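Local coordinates for SMI1/KNR4 family protein (Pseudomonas syringae pv. tomato, PDB 2PAG) that binds calcium and, as a member of the SUKH superfamily, may act as an immunity protein against a bacterial toxin, although its function is not established, at residues V41-F45 against V124-A128; I36-F42 against R85-I90. One frame throughout, in Å; residues are numbered along the deposited sequence.

Overall arrangement
Helix 40-49 supplies the common element of both contacts: Val41 and Phe42 belong to each. In contact 1 the helix packs against the C-terminal helix 124-132; in contact 2 its first turn and the chain leading into it lie against strand 88-93 of the antiparallel sheet. Both are mainly buried, their centres about 10 Å apart, and Ile90 CD1 joins them by touching Val124 CG1 at 3.2 Å. Their chemistry differs: contact 1 pairs an aromatic core with an indole-carboxylate hydrogen bond at its partly exposed side, whereas contact 2 has no hydrogen bond across it and runs from isoleucine-phenylalanine packing to an exposed arginine.

Contact 1: residues V41-F45 against V124-A128; sequences VFKEF and VWHWA
Helices 41-45 and 124-128 pass with their axes 10.1 Å apart and their directions inclined at 46°, coming nearest where Phe42 CA lies 6.0 Å from Val124 CA. Val124 suits so close a pass, being short and branched. Its CG1, anti to the backbone N (chi1 165°), presses against the Phe45 ring, 3.4 Å from CD1, while CG2 turns to the backbone and CB of Phe42. The larger Phe45 acts as a knob: its side chain fits among Val124, Trp125, Trp127 and Ala128, with the small Ala128 CB at the ring's edge. The Trp125 indole crosses the side chains of the other helix; Phe45 CB sits over one face, offset toward the rim, and Trp125 CZ2 comes within 3.6 Å of Phe45 CA. The Phe45 ring and the six-membered ring of Trp125 are oblique to one another, centroids 5.6 Å apart. At the pyrrole end, Val41 CG1 makes a tight 3.2 Å contact with Trp125 CD1. The same end carries the polar link: Trp125 NE1 donates to Glu44 OE1 at 2.9 Å, N-H...O angle 158°. The oxygen, close to the indole plane, receives the bond on its anti side, somewhat out of the carboxylate plane. Glu44, extended beyond CG, spans the gap, and its probable negative charge should strengthen the bond, which helps to fix the indole's rotation. Phe42 and Val124 both also touch Val100 of strand 96-100, so the pair of helices packs against the antiparallel sheet. A single knob, Phe45, thus sits in a hole of helix 124-132, joining two helices of the SUKH-family fold.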
loop_
_atom_site.group_PDB
_atom_site.type_symbol
_atom_site.label_atom_id
_atom_site.label_comp_id
_atom_site.label_asym_id
_atom_site.label_seq_id
_atom_site.Cartn_x
_atom_site.Cartn_y
_atom_site.Cartn_z
ATOM N N VAL A 41 9.924 5.754 -0.094
ATOM C CA VAL A 41 9.836 4.487 -0.813
ATOM C C VAL A 41 8.390 4.050 -1.019
ATOM O O VAL A 41 8.054 3.506 -2.064
ATOM C CB VAL A 41 10.660 3.379 -0.123
ATOM C CG1 VAL A 41 10.545 2.078 -0.896
ATOM C CG2 VAL A 41 12.126 3.793 -0.072
ATOM N N PHE A 42 7.533 4.297 -0.031
ATOM C CA PHE A 42 6.114 3.970 -0.150
ATOM C C PHE A 42 5.533 4.814 -1.302
ATOM O O PHE A 42 4.762 4.317 -2.124
ATOM C CB PHE A 42 5.419 4.294 1.183
ATOM C CG PHE A 42 3.991 3.819 1.285
ATOM C CD1 PHE A 42 3.352 3.180 0.229
ATOM C CD2 PHE A 42 3.286 4.025 2.467
ATOM C CE1 PHE A 42 2.022 2.753 0.353
ATOM C CE2 PHE A 42 1.970 3.608 2.604
ATOM C CZ PHE A 42 1.333 2.969 1.543
ATOM N N LYS A 43 5.921 6.086 -1.370
ATOM C CA LYS A 43 5.445 6.965 -2.433
ATOM C C LYS A 43 5.912 6.429 -3.785
ATOM O O LYS A 43 5.183 6.479 -4.773
ATOM C CB LYS A 43 5.982 8.375 -2.205
ATOM C CG LYS A 43 5.407 9.426 -3.122
ATOM C CD LYS A 43 5.561 10.815 -2.511
ATOM C CE LYS A 43 7.018 11.137 -2.195
ATOM N NZ LYS A 43 7.166 12.485 -1.574
ATOM N N GLU A 44 7.140 5.921 -3.820
ATOM C CA GLU A 44 7.711 5.357 -5.036
ATOM C C GLU A 44 6.882 4.152 -5.475
ATOM O O GLU A 44 6.593 3.977 -6.655
ATOM C CB GLU A 44 9.159 4.948 -4.770
ATOM C CG GLU A 44 9.895 4.394 -5.962
ATOM C CD GLU A 44 11.343 4.144 -5.632
ATOM O OE1 GLU A 44 11.601 3.345 -4.708
ATOM O OE2 GLU A 44 12.217 4.755 -6.286
ATOM N N PHE A 45 6.492 3.328 -4.508
ATOM C CA PHE A 45 5.667 2.159 -4.777
ATOM C C PHE A 45 4.343 2.622 -5.407
ATOM O O PHE A 45 3.916 2.121 -6.450
ATOM C CB PHE A 45 5.414 1.434 -3.450
ATOM C CG PHE A 45 4.376 0.355 -3.520
ATOM C CD1 PHE A 45 4.742 -0.966 -3.772
ATOM C CD2 PHE A 45 3.037 0.647 -3.279
ATOM C CE1 PHE A 45 3.790 -1.983 -3.777
ATOM C CE2 PHE A 45 2.068 -0.367 -3.280
ATOM C CZ PHE A 45 2.450 -1.684 -3.530
ATOM N N VAL A 124 9.035 -1.267 1.713
ATOM C CA VAL A 124 7.832 -1.621 0.978
ATOM C C VAL A 124 8.193 -2.547 -0.181
ATOM O O VAL A 124 7.388 -3.382 -0.595
ATOM C CB VAL A 124 7.132 -0.360 0.434
ATOM C CG1 VAL A 124 6.122 -0.735 -0.621
ATOM C CG2 VAL A 124 6.465 0.388 1.580
ATOM N N TRP A 125 9.407 -2.402 -0.707
ATOM C CA TRP A 125 9.826 -3.262 -1.803
ATOM C C TRP A 125 10.120 -4.685 -1.310
ATOM O O TRP A 125 9.903 -5.654 -2.043
ATOM C CB TRP A 125 11.025 -2.644 -2.526
ATOM C CG TRP A 125 10.623 -1.421 -3.317
ATOM C CD1 TRP A 125 11.110 -0.152 -3.179
ATOM C CD2 TRP A 125 9.625 -1.355 -4.349
ATOM N NE1 TRP A 125 10.479 0.700 -4.056
ATOM C CE2 TRP A 125 9.562 -0.014 -4.786
ATOM C CE3 TRP A 125 8.781 -2.299 -4.945
ATOM C CZ2 TRP A 125 8.685 0.407 -5.795
ATOM C CZ3 TRP A 125 7.907 -1.883 -5.948
ATOM C CH2 TRP A 125 7.869 -0.539 -6.361
ATOM N N HIS A 126 10.600 -4.821 -0.075
ATOM C CA HIS A 126 10.840 -6.154 0.484
ATOM C C HIS A 126 9.479 -6.814 0.644
ATOM O O HIS A 126 9.304 -8.004 0.375
ATOM C CB HIS A 126 11.502 -6.077 1.861
ATOM C CG HIS A 126 12.960 -5.766 1.817
ATOM N ND1 HIS A 126 13.446 -4.494 1.601
ATOM C CD2 HIS A 126 14.045 -6.566 1.958
ATOM C CE1 HIS A 126 14.766 -4.522 1.614
ATOM N NE2 HIS A 126 15.155 -5.768 1.830
ATOM N N TRP A 127 8.513 -6.025 1.098
ATOM C CA TRP A 127 7.160 -6.524 1.283
ATOM C C TRP A 127 6.549 -6.927 -0.062
ATOM O O TRP A 127 5.901 -7.967 -0.171
ATOM C CB TRP A 127 6.289 -5.451 1.936
ATOM C CG TRP A 127 4.872 -5.887 2.111
ATOM C CD1 TRP A 127 4.366 -6.660 3.119
ATOM C CD2 TRP A 127 3.794 -5.668 1.195
ATOM N NE1 TRP A 127 3.039 -6.943 2.880
ATOM C CE2 TRP A 127 2.664 -6.344 1.706
ATOM C CE3 TRP A 127 3.673 -4.969 -0.015
ATOM C CZ2 TRP A 127 1.428 -6.341 1.048
ATOM C CZ3 TRP A 127 2.448 -4.969 -0.667
ATOM C CH2 TRP A 127 1.340 -5.651 -0.132
ATOM N N ALA A 128 6.755 -6.103 -1.085
ATOM C CA ALA A 128 6.207 -6.396 -2.403
ATOM C C ALA A 128 6.796 -7.683 -2.973
ATOM O O ALA A 128 6.084 -8.498 -3.564
ATOM C CB ALA A 128 6.481 -5.236 -3.345
#

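Contact 2: residues I36-F42 against R85-I90; sequences INIPFVF and RELIPI
One branch of Ile88 reaches the chain ahead of helix 40-49, the other the Phe42 ring in its first turn. CG1 stands anti to its own carbonyl carbon (chi1 -56°) and the chain continues extended, carrying CD1 to Ile36 CG1 at 3.7 Å and to Pro39 CD at 4.0 Å, with the backbone of Ile38 also nearby. The side chains of Ile36 and Ile88 lie antiparallel, with Ile88 CD1 against Ile36 CG1 and CG2. The other branch, CG2, turns to the Phe42 ring, 3.7 Å from CE2, which it approaches obliquely. The far end of the Phe42 ring meets Pro89 and Ile90: CZ lies 3.8 Å from Ile90 CB, and CE1 is 3.8 Å from Ile90 CG1. Ile90, with CG1 anti to its backbone N (chi1 177°), is stretched antiparallel to the phenylalanine; its CG1-CD1 arm lies along the ring, offering hydrocarbon to CE1 and CZ. Between the two isoleucines the Pro89 carbonyl oxygen meets the ring edge, 3.5 Å from CZ. Pro39, at the N-cap position of the helix, needs no backbone N-H there, and its compact ring fits close to Ile88. At the outer end, Ile36 CB is met by the edge of the Arg85 guanidinium, 4.3 Å from NH1; that group's stronger partners lie elsewhere, in the Leu34 carbonyl and a cation-pi contact with Trp79. Outside the contact, Pro89 packs on helix 71-81. With no hydrogen bond across it, the contact holds by shape and burial of hydrocarbon. Pro89 O is buried with no hydrogen-bond partner, and the slightly positive ring edge of Phe42 probably eases that cost only in part.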
loop_
_atom_site.group_PDB
_atom_site.type_symbol
_atom_site.label_atom_id
_atom_site.label_comp_id
_atom_site.label_asym_id
_atom_site.label_seq_id
_atom_site.Cartn_x
_atom_site.Cartn_y
_atom_site.Cartn_z
ATOM N N ILE A 36 -0.581 13.875 6.515
ATOM C CA ILE A 36 0.537 13.005 6.829
ATOM C C ILE A 36 1.527 13.072 5.678
ATOM O O ILE A 36 1.203 13.540 4.586
ATOM C CB ILE A 36 0.064 11.544 6.999
ATOM C CG1 ILE A 36 1.179 10.695 7.616
ATOM C CG2 ILE A 36 -0.338 10.974 5.645
ATOM C CD1 ILE A 36 1.537 11.083 9.032
ATOM N N ASN A 37 2.745 12.620 5.932
ATOM C CA ASN A 37 3.764 12.606 4.900
ATOM C C ASN A 37 3.955 11.136 4.562
ATOM O O ASN A 37 4.246 10.332 5.446
ATOM C CB ASN A 37 5.065 13.207 5.437
ATOM C CG ASN A 37 6.079 13.477 4.345
ATOM O OD1 ASN A 37 6.623 12.553 3.740
ATOM N ND2 ASN A 37 6.333 14.753 4.081
ATOM N N ILE A 38 3.758 10.773 3.297
ATOM C CA ILE A 38 3.939 9.382 2.886
ATOM C C ILE A 38 5.436 9.140 2.713
ATOM O O ILE A 38 6.104 9.881 1.996
ATOM C CB ILE A 38 3.221 9.086 1.550
ATOM C CG1 ILE A 38 1.716 9.304 1.712
ATOM C CG2 ILE A 38 3.511 7.651 1.108
ATOM C CD1 ILE A 38 0.944 9.242 0.418
ATOM N N PRO A 39 5.985 8.107 3.382
ATOM C CA PRO A 39 7.417 7.800 3.279
ATOM C C PRO A 39 7.836 7.710 1.812
ATOM O O PRO A 39 7.067 7.228 0.981
ATOM C CB PRO A 39 7.529 6.459 4.007
ATOM C CG PRO A 39 6.465 6.557 5.048
ATOM C CD PRO A 39 5.305 7.136 4.257
ATOM N N PHE A 40 9.049 8.167 1.502
ATOM C CA PHE A 40 9.553 8.164 0.128
ATOM C C PHE A 40 9.407 6.856 -0.637
ATOM O O PHE A 40 8.845 6.847 -1.727
ATOM C CB PHE A 40 11.033 8.577 0.062
ATOM C CG PHE A 40 11.576 8.628 -1.352
ATOM C CD1 PHE A 40 11.458 9.786 -2.116
ATOM C CD2 PHE A 40 12.100 7.486 -1.955
ATOM C CE1 PHE A 40 11.845 9.805 -3.456
ATOM C CE2 PHE A 40 12.489 7.494 -3.299
ATOM C CZ PHE A 40 12.358 8.657 -4.049
ATOM N N VAL A 41 9.924 5.754 -0.094
ATOM C CA VAL A 41 9.836 4.487 -0.813
ATOM C C VAL A 41 8.390 4.050 -1.019
ATOM O O VAL A 41 8.054 3.506 -2.064
ATOM C CB VAL A 41 10.660 3.379 -0.123
ATOM C CG1 VAL A 41 10.545 2.078 -0.896
ATOM C CG2 VAL A 41 12.126 3.793 -0.072
ATOM N N PHE A 42 7.533 4.297 -0.031
ATOM C CA PHE A 42 6.114 3.970 -0.150
ATOM C C PHE A 42 5.533 4.814 -1.302
ATOM O O PHE A 42 4.762 4.317 -2.124
ATOM C CB PHE A 42 5.419 4.294 1.183
ATOM C CG PHE A 42 3.991 3.819 1.285
ATOM C CD1 PHE A 42 3.352 3.180 0.229
ATOM C CD2 PHE A 42 3.286 4.025 2.467
ATOM C CE1 PHE A 42 2.022 2.753 0.353
ATOM C CE2 PHE A 42 1.970 3.608 2.604
ATOM C CZ PHE A 42 1.333 2.969 1.543
ATOM N N ARG A 85 -2.149 5.806 14.517
ATOM C CA ARG A 85 -2.239 6.860 13.500
ATOM C C ARG A 85 -0.923 7.115 12.767
ATOM O O ARG A 85 -0.918 7.538 11.609
ATOM C CB ARG A 85 -2.712 8.167 14.146
ATOM C CG ARG A 85 -2.797 9.369 13.199
ATOM C CD ARG A 85 -3.909 9.204 12.176
ATOM N NE ARG A 85 -4.429 10.490 11.713
ATOM C CZ ARG A 85 -3.877 11.240 10.765
ATOM N NH1 ARG A 85 -2.770 10.843 10.155
ATOM N NH2 ARG A 85 -4.439 12.392 10.424
ATOM N N GLU A 86 0.188 6.868 13.451
ATOM C CA GLU A 86 1.519 7.076 12.888
ATOM C C GLU A 86 1.890 6.067 11.798
ATOM O O GLU A 86 2.876 6.253 11.080
ATOM C CB GLU A 86 2.558 7.014 14.011
ATOM C CG GLU A 86 2.625 5.663 14.701
ATOM C CD GLU A 86 3.426 5.696 15.984
ATOM O OE1 GLU A 86 4.589 6.153 15.953
ATOM O OE2 GLU A 86 2.890 5.259 17.028
ATOM N N LEU A 87 1.104 5.003 11.682
ATOM C CA LEU A 87 1.342 3.960 10.685
ATOM C C LEU A 87 0.362 4.116 9.531
ATOM O O LEU A 87 -0.843 4.271 9.750
ATOM C CB LEU A 87 1.160 2.574 11.319
ATOM C CG LEU A 87 2.042 2.223 12.520
ATOM C CD1 LEU A 87 1.772 0.773 12.943
ATOM C CD2 LEU A 87 3.516 2.411 12.148
ATOM N N ILE A 88 0.875 4.072 8.302
ATOM C CA ILE A 88 0.022 4.196 7.120
ATOM C C ILE A 88 -0.147 2.839 6.451
ATOM O O ILE A 88 0.825 2.236 5.996
ATOM C CB ILE A 88 0.620 5.155 6.074
ATOM C CG1 ILE A 88 0.887 6.522 6.700
ATOM C CG2 ILE A 88 -0.342 5.294 4.895
ATOM C CD1 ILE A 88 1.655 7.464 5.787
ATOM N N PRO A 89 -1.389 2.345 6.362
ATOM C CA PRO A 89 -1.599 1.040 5.726
ATOM C C PRO A 89 -1.140 0.970 4.282
ATOM O O PRO A 89 -1.329 1.911 3.515
ATOM C CB PRO A 89 -3.107 0.838 5.833
ATOM C CG PRO A 89 -3.455 1.581 7.076
ATOM C CD PRO A 89 -2.639 2.844 6.961
ATOM N N ILE A 90 -0.517 -0.147 3.917
ATOM C CA ILE A 90 -0.114 -0.346 2.538
ATOM C C ILE A 90 -0.982 -1.475 1.987
ATOM O O ILE A 90 -1.220 -1.552 0.789
ATOM C CB ILE A 90 1.406 -0.685 2.388
ATOM C CG1 ILE A 90 1.711 -0.952 0.913
ATOM C CG2 ILE A 90 1.791 -1.916 3.231
ATOM C CD1 ILE A 90 3.192 -1.066 0.590
#